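PDB 6JU5: tyrosinase from Aspergillus oryzae, which probably hydroxylates L-tyrosine and oxidises L-dopa to L-dopaquinone with molecular oxygen at a dinuclear copper centre. Local coordinates for residues Glu267-Gln272 against Val280-Asp285; Glu462-Phe467 against Pro544-Val549. The protein carries 1 engineered substitution. All coordinates share one frame; numbering follows the deposited sequence.

Contacts 1 and 2 lie with their centres about 10 Å apart on the same side of the chain's centre. Contact 1 lies within the central domain, where 267-272 meets the start of helix 282-292; contact 2 sets 462-467, on helix 458-464, against the start of helix 546-555. Two meetings connect them: a probable hydrogen bond of 2.5 Å between Asp285 OD2 and Tyr464 OH, and the packing of Val280 CG2 on Val463 CG2 at 3.6 Å. Contact 1 is the one that approaches the active site: the side chain of Leu283 lies about 8 Å from that of His332, a copper ligand, and about 12 Å from a copper ion.

Contact 1 of 2, residues Glu267-Gln272 against Val280-Asp285; sequences EHPWYQ and VPTLQD
Two polar links that start from Glu267 and Gln272 hold 267-272 to the start of helix 282-292 and the loop residue Val280 ahead of it, and both use backbone N-H groups as donors. Thr282 N donates to Glu267 O at 2.9 Å, nearly in line with the carbonyl bond (C=O...N angle 164°). At the other end Val280 N donates to Gln272 OE1 at 3.1 Å, coming from above the amide plane, 51° out of it. The side chain of Gln272 spans this gap because it runs extended beyond CG.

Water reinforces each link. One molecule donates to Glu267 O and accepts from Leu283 N. A second accepts from Gln272 NE2 and donates to Val280 O. The same NE2 also donates to Tyr271 OH, nearly in the amide plane; together these partners hold the amide's rotation.

Carbon contacts are few and fall on oxygens. His268 CB approaches Val280 O at 3.3 Å, and Pro269 CD lies 4.0 Å from Thr282 OG1. The imidazole turns back on its own segment: with CG held between the backbone N and carbonyl carbon (chi1 59°), ND1 donates to Pro269 O at 2.8 Å. Gln272 N reaches that oxygen from the opposite face of its carbonyl plane.

Beyond the pair, Glu267 OE2 bonds to Ser513, and Leu283 packs on helix 328-340, which carries copper ligands His332 and His336. The chemistry implies a buried loop-to-helix junction governed by hydrogen bonding, the loop carbonyl accepting, directly and through water, from the N-H groups of Thr282 and Leu283, which as first-turn groups have no acceptor one turn earlier in the helix.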
ATOM      1  N   GLU B 267      -4.199 -17.264  -0.254  1.00 12.36           N
ATOM      2  CA  GLU B 267      -3.196 -18.302  -0.455  1.00 13.24           C
ATOM      3  C   GLU B 267      -3.834 -19.609  -0.906  1.00 12.47           C
ATOM      4  O   GLU B 267      -4.899 -19.998  -0.424  1.00 12.73           O
ATOM      5  CB  GLU B 267      -2.427 -18.530   0.849  1.00 13.06           C
ATOM      6  CG  GLU B 267      -1.210 -19.447   0.662  1.00 15.54           C
ATOM      7  CD  GLU B 267      -0.177 -19.182   1.739  1.00 17.82           C
ATOM      8  OE1 GLU B 267       0.664 -18.268   1.558  1.00 22.95           O
ATOM      9  OE2 GLU B 267      -0.232 -19.868   2.775  1.00 17.54           O
ATOM     10  N   HIS B 268      -3.174 -20.220  -1.887  1.00 11.56           N
ATOM     11  CA  HIS B 268      -3.580 -21.529  -2.390  1.00 11.56           C
ATOM     12  C   HIS B 268      -2.371 -22.175  -3.046  1.00 12.10           C
ATOM     13  O   HIS B 268      -1.333 -21.514  -3.183  1.00 12.94           O
ATOM     14  CB  HIS B 268      -4.744 -21.394  -3.363  1.00 13.83           C
ATOM     15  CG  HIS B 268      -4.480 -20.536  -4.549  1.00 14.88           C
ATOM     16  ND1 HIS B 268      -3.544 -20.808  -5.516  1.00 18.29           N
ATOM     17  CD2 HIS B 268      -5.100 -19.381  -4.942  1.00 19.81           C
ATOM     18  CE1 HIS B 268      -3.583 -19.855  -6.440  1.00 22.69           C
ATOM     19  NE2 HIS B 268      -4.514 -18.972  -6.117  1.00 20.95           N
ATOM     20  N   PRO B 269      -2.456 -23.451  -3.402  1.00 11.99           N
ATOM     21  CA  PRO B 269      -1.306 -24.102  -4.049  1.00 12.30           C
ATOM     22  C   PRO B 269      -0.843 -23.362  -5.296  1.00 12.29           C
ATOM     23  O   PRO B 269      -1.672 -22.805  -6.028  1.00 14.12           O
ATOM     24  CB  PRO B 269      -1.868 -25.482  -4.408  1.00 14.21           C
ATOM     25  CG  PRO B 269      -2.861 -25.744  -3.315  1.00 13.32           C
ATOM     26  CD  PRO B 269      -3.538 -24.406  -3.134  1.00 13.30           C
ATOM     27  N   TRP B 270       0.465 -23.370  -5.521  1.00 12.38           N
ATOM     28  CA  TRP B 270       1.077 -22.733  -6.681  1.00 12.12           C
ATOM     29  C   TRP B 270       0.486 -23.225  -7.996  1.00 13.24           C
ATOM     30  O   TRP B 270       0.314 -22.438  -8.941  1.00 15.20           O
ATOM     31  CB  TRP B 270       2.582 -22.976  -6.627  1.00 14.49           C
ATOM     32  CG  TRP B 270       3.358 -22.760  -7.890  1.00 14.32           C
ATOM     33  CD1 TRP B 270       3.957 -21.584  -8.270  1.00 15.28           C
ATOM     34  CD2 TRP B 270       3.638 -23.722  -8.911  1.00 17.09           C
ATOM     35  NE1 TRP B 270       4.581 -21.759  -9.489  1.00 18.76           N
ATOM     36  CE2 TRP B 270       4.401 -23.052  -9.892  1.00 19.39           C
ATOM     37  CE3 TRP B 270       3.318 -25.076  -9.112  1.00 16.93           C
ATOM     38  CZ2 TRP B 270       4.842 -23.704 -11.035  1.00 24.52           C
ATOM     39  CZ3 TRP B 270       3.761 -25.715 -10.256  1.00 20.58           C
ATOM     40  CH2 TRP B 270       4.517 -25.023 -11.206  1.00 24.53           C
ATOM     41  N   TYR B 271       0.200 -24.532  -8.122  1.00 13.04           N
ATOM     42  CA  TYR B 271      -0.188 -25.064  -9.428  1.00 13.75           C
ATOM     43  C   TYR B 271      -1.496 -24.439  -9.896  1.00 14.22           C
ATOM     44  O   TYR B 271      -1.783 -24.415 -11.103  1.00 17.06           O
ATOM     45  CB  TYR B 271      -0.280 -26.615  -9.425  1.00 13.91           C
ATOM     46  CG  TYR B 271      -1.662 -27.038  -8.970  1.00 15.49           C
ATOM     47  CD1 TYR B 271      -2.700 -27.184  -9.892  1.00 15.61           C
ATOM     48  CD2 TYR B 271      -1.915 -27.251  -7.627  1.00 15.92           C
ATOM     49  CE1 TYR B 271      -3.960 -27.567  -9.462  1.00 17.35           C
ATOM     50  CE2 TYR B 271      -3.177 -27.610  -7.188  1.00 14.90           C
ATOM     51  CZ  TYR B 271      -4.188 -27.770  -8.106  1.00 15.76           C
ATOM     52  OH  TYR B 271      -5.439 -28.109  -7.641  1.00 18.66           O
ATOM     53  N   GLN B 272      -2.293 -23.909  -8.962  1.00 14.65           N
ATOM     54  CA  GLN B 272      -3.594 -23.365  -9.350  1.00 17.72           C
ATOM     55  C   GLN B 272      -3.480 -22.031 -10.068  1.00 18.93           C
ATOM     56  O   GLN B 272      -4.491 -21.503 -10.527  1.00 22.09           O
ATOM     57  CB  GLN B 272      -4.528 -23.210  -8.139  1.00 16.98           C
ATOM     58  CG  GLN B 272      -4.978 -24.563  -7.593  1.00 16.55           C
ATOM     59  CD  GLN B 272      -5.683 -24.443  -6.258  1.00 15.41           C
ATOM     60  OE1 GLN B 272      -5.929 -23.337  -5.792  1.00 16.32           O
ATOM     61  NE2 GLN B 272      -6.026 -25.578  -5.657  1.00 18.43           N
ATOM     62  N   VAL B 280      -8.906 -22.696  -5.299  1.00 16.85           N
ATOM     63  CA  VAL B 280      -9.741 -22.667  -4.100  1.00 15.07           C
ATOM     64  C   VAL B 280      -8.956 -21.986  -2.993  1.00 14.93           C
ATOM     65  O   VAL B 280      -7.813 -22.413  -2.788  1.00 14.97           O
ATOM     66  CB  VAL B 280     -10.097 -24.099  -3.640  1.00 16.46           C
ATOM     67  CG1 VAL B 280     -10.901 -24.021  -2.344  1.00 24.55           C
ATOM     68  CG2 VAL B 280     -10.869 -24.887  -4.701  1.00 20.18           C
ATOM     69  N   PRO B 281      -9.453 -20.962  -2.295  1.00 14.91           N
ATOM     70  CA  PRO B 281      -8.654 -20.357  -1.213  1.00 12.92           C
ATOM     71  C   PRO B 281      -8.486 -21.327  -0.052  1.00 12.85           C
ATOM     72  O   PRO B 281      -9.475 -21.829   0.485  1.00 13.55           O
ATOM     73  CB  PRO B 281      -9.483 -19.164  -0.749  1.00 15.41           C
ATOM     74  CG  PRO B 281     -10.558 -18.985  -1.768  1.00 19.02           C
ATOM     75  CD  PRO B 281     -10.765 -20.317  -2.431  1.00 18.82           C
ATOM     76  N   THR B 282      -7.242 -21.611   0.302  1.00 12.00           N
ATOM     77  CA  THR B 282      -6.972 -22.551   1.387  1.00 11.12           C
ATOM     78  C   THR B 282      -7.672 -22.121   2.660  1.00 11.55           C
ATOM     79  O   THR B 282      -8.186 -22.978   3.382  1.00 12.31           O
ATOM     80  CB  THR B 282      -5.442 -22.631   1.576  1.00 12.92           C
ATOM     81  OG1 THR B 282      -4.923 -23.258   0.386  1.00 13.37           O
ATOM     82  CG2 THR B 282      -5.067 -23.475   2.781  1.00 16.32           C
ATOM     83  N   LEU B 283      -7.760 -20.823   2.934  1.00 11.01           N
ATOM     84  CA  LEU B 283      -8.422 -20.383   4.163  1.00 11.24           C
ATOM     85  C   LEU B 283      -9.882 -20.766   4.164  1.00 10.29           C
ATOM     86  O   LEU B 283     -10.433 -21.108   5.216  1.00 11.58           O
ATOM     87  CB  LEU B 283      -8.254 -18.866   4.302  1.00 11.00           C
ATOM     88  CG  LEU B 283      -8.959 -18.184   5.476  1.00 11.20           C
ATOM     89  CD1 LEU B 283      -8.560 -18.808   6.815  1.00 12.00           C
ATOM     90  CD2 LEU B 283      -8.633 -16.695   5.431  1.00 11.47           C
ATOM     91  N   GLN B 284     -10.530 -20.712   3.004  1.00 11.85           N
ATOM     92  CA  GLN B 284     -11.957 -21.083   2.990  1.00 11.86           C
ATOM     93  C   GLN B 284     -12.128 -22.594   3.132  1.00 12.45           C
ATOM     94  O   GLN B 284     -13.037 -23.015   3.858  1.00 13.41           O
ATOM     95  CB  GLN B 284     -12.633 -20.570   1.730  1.00 11.94           C
ATOM     96  CG  GLN B 284     -14.151 -20.649   1.788  1.00 13.72           C
ATOM     97  CD  GLN B 284     -14.800 -20.128   0.531  1.00 13.09           C
ATOM     98  OE1 GLN B 284     -14.900 -20.839  -0.475  1.00 16.20           O
ATOM     99  NE2 GLN B 284     -15.207 -18.864   0.599  1.00 16.09           N
ATOM    100  N   ASP B 285     -11.281 -23.371   2.473  1.00 11.28           N
ATOM    101  CA  ASP B 285     -11.300 -24.843   2.635  1.00 12.74           C
ATOM    102  C   ASP B 285     -11.031 -25.215   4.086  1.00 13.40           C
ATOM    103  O   ASP B 285     -11.760 -26.023   4.688  1.00 12.23           O
ATOM    104  CB  ASP B 285     -10.299 -25.428   1.647  1.00 13.65           C
ATOM    105  CG  ASP B 285     -10.231 -26.917   1.480  1.00 14.23           C
ATOM    106  OD1 ASP B 285     -10.705 -27.681   2.354  1.00 18.40           O
ATOM    107  OD2 ASP B 285      -9.692 -27.380   0.442  1.00 14.88           O
TER
HETATM  108  O   HOH W   1      -6.709 -18.779   1.331  1.00 12.83           O
HETATM  109  O   HOH W   2      -6.752 -24.974  -3.065  1.00 19.89           O

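Contact 2 of 2, residues Glu462-Phe467 against Pro544-Val549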
ATOM      1  N   GLU B 462     -17.257 -27.540  -5.479  1.00 21.56           N
ATOM      2  CA  GLU B 462     -17.274 -27.353  -6.933  1.00 24.82           C
ATOM      3  C   GLU B 462     -16.000 -27.901  -7.569  1.00 22.64           C
ATOM      4  O   GLU B 462     -16.025 -28.533  -8.628  1.00 28.26           O
ATOM      5  CB  GLU B 462     -17.434 -25.867  -7.226  1.00 28.47           C
ATOM      6  CG  GLU B 462     -17.575 -25.433  -8.676  1.00 35.52           C
ATOM      7  CD  GLU B 462     -17.867 -23.938  -8.746  1.00 41.63           C
ATOM      8  OE1 GLU B 462     -17.237 -23.181  -7.975  1.00 42.96           O
ATOM      9  OE2 GLU B 462     -18.735 -23.528  -9.541  1.00 57.71           O
ATOM     10  N   VAL B 463     -14.866 -27.620  -6.920  1.00 20.12           N
ATOM     11  CA  VAL B 463     -13.576 -28.018  -7.500  1.00 19.59           C
ATOM     12  C   VAL B 463     -13.260 -29.447  -7.102  1.00 18.76           C
ATOM     13  O   VAL B 463     -12.863 -30.282  -7.926  1.00 20.23           O
ATOM     14  CB  VAL B 463     -12.477 -27.010  -7.110  1.00 17.72           C
ATOM     15  CG1 VAL B 463     -11.142 -27.356  -7.755  1.00 20.60           C
ATOM     16  CG2 VAL B 463     -12.894 -25.606  -7.558  1.00 18.20           C
ATOM     17  N   TYR B 464     -13.470 -29.786  -5.826  1.00 18.06           N
ATOM     18  CA  TYR B 464     -13.175 -31.161  -5.430  1.00 19.13           C
ATOM     19  C   TYR B 464     -14.003 -32.172  -6.234  1.00 22.38           C
ATOM     20  O   TYR B 464     -13.546 -33.286  -6.501  1.00 22.07           O
ATOM     21  CB  TYR B 464     -13.436 -31.376  -3.952  1.00 19.28           C
ATOM     22  CG  TYR B 464     -12.382 -30.926  -2.967  1.00 15.92           C
ATOM     23  CD1 TYR B 464     -11.741 -29.693  -3.040  1.00 16.81           C
ATOM     24  CD2 TYR B 464     -12.028 -31.758  -1.906  1.00 18.05           C
ATOM     25  CE1 TYR B 464     -10.778 -29.335  -2.103  1.00 16.08           C
ATOM     26  CE2 TYR B 464     -11.084 -31.404  -0.968  1.00 17.01           C
ATOM     27  CZ  TYR B 464     -10.448 -30.177  -1.070  1.00 15.88           C
ATOM     28  OH  TYR B 464      -9.511 -29.806  -0.118  1.00 15.78           O
ATOM     29  N   LYS B 465     -15.229 -31.816  -6.609  1.00 23.22           N
ATOM     30  CA  LYS B 465     -16.133 -32.732  -7.293  1.00 25.29           C
ATOM     31  C   LYS B 465     -15.610 -33.186  -8.649  1.00 25.94           C
ATOM     32  O   LYS B 465     -16.062 -34.173  -9.241  1.00 32.95           O
ATOM     33  CB  LYS B 465     -17.497 -32.047  -7.479  1.00 27.22           C
ATOM     34  N   ASP B 466     -14.649 -32.438  -9.169  1.00 27.33           N
ATOM     35  CA  ASP B 466     -14.058 -32.722 -10.469  1.00 25.35           C
ATOM     36  C   ASP B 466     -13.031 -33.842 -10.341  1.00 22.34           C
ATOM     37  O   ASP B 466     -12.559 -34.372 -11.345  1.00 28.22           O
ATOM     38  CB  ASP B 466     -13.380 -31.478 -11.024  1.00 30.96           C
ATOM     39  CG  ASP B 466     -14.240 -30.526 -11.815  1.00 35.62           C
ATOM     40  OD1 ASP B 466     -15.394 -30.839 -12.170  1.00 47.39           O
ATOM     41  OD2 ASP B 466     -13.735 -29.413 -12.105  1.00 52.22           O
ATOM     42  N   PHE B 467     -12.658 -34.212  -9.119  1.00 22.14           N
ATOM     43  CA  PHE B 467     -11.612 -35.233  -8.980  1.00 23.83           C
ATOM     44  C   PHE B 467     -12.164 -36.434  -8.241  1.00 25.91           C
ATOM     45  O   PHE B 467     -13.308 -36.429  -7.770  1.00 30.56           O
ATOM     46  CB  PHE B 467     -10.368 -34.595  -8.344  1.00 22.38           C
ATOM     47  CG  PHE B 467      -9.927 -33.414  -9.189  1.00 21.87           C
ATOM     48  CD1 PHE B 467      -9.290 -33.610 -10.403  1.00 23.15           C
ATOM     49  CD2 PHE B 467     -10.174 -32.109  -8.787  1.00 22.00           C
ATOM     50  CE1 PHE B 467      -8.921 -32.551 -11.206  1.00 24.83           C
ATOM     51  CE2 PHE B 467      -9.821 -31.038  -9.590  1.00 23.57           C
ATOM     52  CZ  PHE B 467      -9.204 -31.254 -10.815  1.00 20.51           C
ATOM     53  N   PRO B 544      -5.244 -28.745   4.061  1.00 11.65           N
ATOM     54  CA  PRO B 544      -5.815 -29.548   2.973  1.00 12.38           C
ATOM     55  C   PRO B 544      -4.686 -29.881   1.998  1.00 11.36           C
ATOM     56  O   PRO B 544      -3.773 -29.075   1.825  1.00 14.43           O
ATOM     57  CB  PRO B 544      -6.819 -28.595   2.331  1.00 13.84           C
ATOM     58  CG  PRO B 544      -6.959 -27.422   3.238  1.00 12.91           C
ATOM     59  CD  PRO B 544      -5.701 -27.347   4.067  1.00 13.35           C
ATOM     60  N   ALA B 545      -4.736 -31.058   1.402  1.00 12.46           N
ATOM     61  CA  ALA B 545      -3.736 -31.444   0.403  1.00 12.01           C
ATOM     62  C   ALA B 545      -4.335 -32.112  -0.819  1.00 12.92           C
ATOM     63  O   ALA B 545      -3.605 -32.486  -1.738  1.00 14.33           O
ATOM     64  CB  ALA B 545      -2.673 -32.328   1.049  1.00 15.67           C
ATOM     65  N   ARG B 546      -5.660 -32.246  -0.840  1.00 12.65           N
ATOM     66  CA  ARG B 546      -6.289 -33.085  -1.855  1.00 13.92           C
ATOM     67  C   ARG B 546      -5.941 -32.622  -3.258  1.00 15.40           C
ATOM     68  O   ARG B 546      -5.542 -33.429  -4.099  1.00 15.94           O
ATOM     69  CB  ARG B 546      -7.811 -33.066  -1.694  1.00 16.95           C
ATOM     70  CG  ARG B 546      -8.517 -34.117  -2.527  1.00 16.41           C
ATOM     71  CD  ARG B 546      -8.798 -33.671  -3.959  1.00 19.92           C
ATOM     72  NE  ARG B 546      -9.300 -34.861  -4.666  1.00 22.87           N
ATOM     73  CZ  ARG B 546      -8.489 -35.816  -5.128  1.00 22.56           C
ATOM     74  NH1 ARG B 546      -7.170 -35.722  -4.989  1.00 20.24           N
ATOM     75  NH2 ARG B 546      -9.024 -36.862  -5.736  1.00 24.71           N
ATOM     76  N   LEU B 547      -6.137 -31.329  -3.503  1.00 14.24           N
ATOM     77  CA  LEU B 547      -5.964 -30.826  -4.875  1.00 14.15           C
ATOM     78  C   LEU B 547      -4.501 -30.812  -5.268  1.00 13.96           C
ATOM     79  O   LEU B 547      -4.136 -31.192  -6.392  1.00 15.71           O
ATOM     80  CB  LEU B 547      -6.637 -29.466  -5.022  1.00 14.36           C
ATOM     81  CG  LEU B 547      -8.164 -29.433  -4.856  1.00 15.35           C
ATOM     82  CD1 LEU B 547      -8.660 -27.987  -4.835  1.00 14.20           C
ATOM     83  CD2 LEU B 547      -8.847 -30.206  -5.976  1.00 15.37           C
ATOM     84  N   ALA B 548      -3.619 -30.385  -4.364  1.00 13.80           N
ATOM     85  CA  ALA B 548      -2.198 -30.343  -4.673  1.00 13.59           C
ATOM     86  C   ALA B 548      -1.656 -31.738  -4.934  1.00 13.89           C
ATOM     87  O   ALA B 548      -0.766 -31.899  -5.774  1.00 15.91           O
ATOM     88  CB  ALA B 548      -1.412 -29.695  -3.546  1.00 15.37           C
ATOM     89  N   VAL B 549      -2.144 -32.750  -4.210  1.00 14.40           N
ATOM     90  CA  VAL B 549      -1.724 -34.129  -4.489  1.00 15.71           C
ATOM     91  C   VAL B 549      -2.163 -34.558  -5.881  1.00 15.30           C
ATOM     92  O   VAL B 549      -1.405 -35.238  -6.584  1.00 18.60           O
ATOM     93  CB  VAL B 549      -2.259 -35.140  -3.450  1.00 15.06           C
ATOM     94  CG1 VAL B 549      -2.037 -36.586  -3.895  1.00 19.41           C
ATOM     95  CG2 VAL B 549      -1.561 -34.896  -2.119  1.00 14.24           C
TER
HETATM   96  O   HOH W   3      -7.048 -29.422  -1.442  1.00 15.29           O
HETATM   97  O   HOH W   4     -12.242 -34.932  -4.883  1.00 25.44           O
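Pro544, at the end of strand 538-544, brings CB to within 3.8 Å of Tyr464 OH, the two side chains crossing at about a right angle. That hydroxyl also bonds to Arg289 of helix 282-292.

Arg546 follows in the first turn of the helix, its chain running antiparallel alongside the Tyr464 ring with CB 3.7 Å from Tyr464 CE2. A bend at chi2 (-85°) carries the guanidinium on to Phe467, whose CB lies over one face of it, 3.7 Å from Arg546 NH2. Arg546 NE donates at 3.0 Å to a water lying in the guanidinium plane; the same water lies 2.7 Å from Tyr464 O, to which it can donate. NH2 is bonded to Gly468 O.

Leu547 forms the apolar centre. Its CD1 meets Tyr464 CE1 at 3.7 Å and Val463 CG1 at 3.9 Å, while CD2 lies 3.6 Å from Phe467 CD2. Leu547 N donates to a water that in turn donates to Tyr464 OH.

This is a helix-to-helix junction: the type I beta turn from Tyr464 to Phe467 places Phe467 beside the first turn of helix 546-555, which packs against strands 470-478 and 489-494 of the large mixed sheet of this fungal pro-tyrosinase.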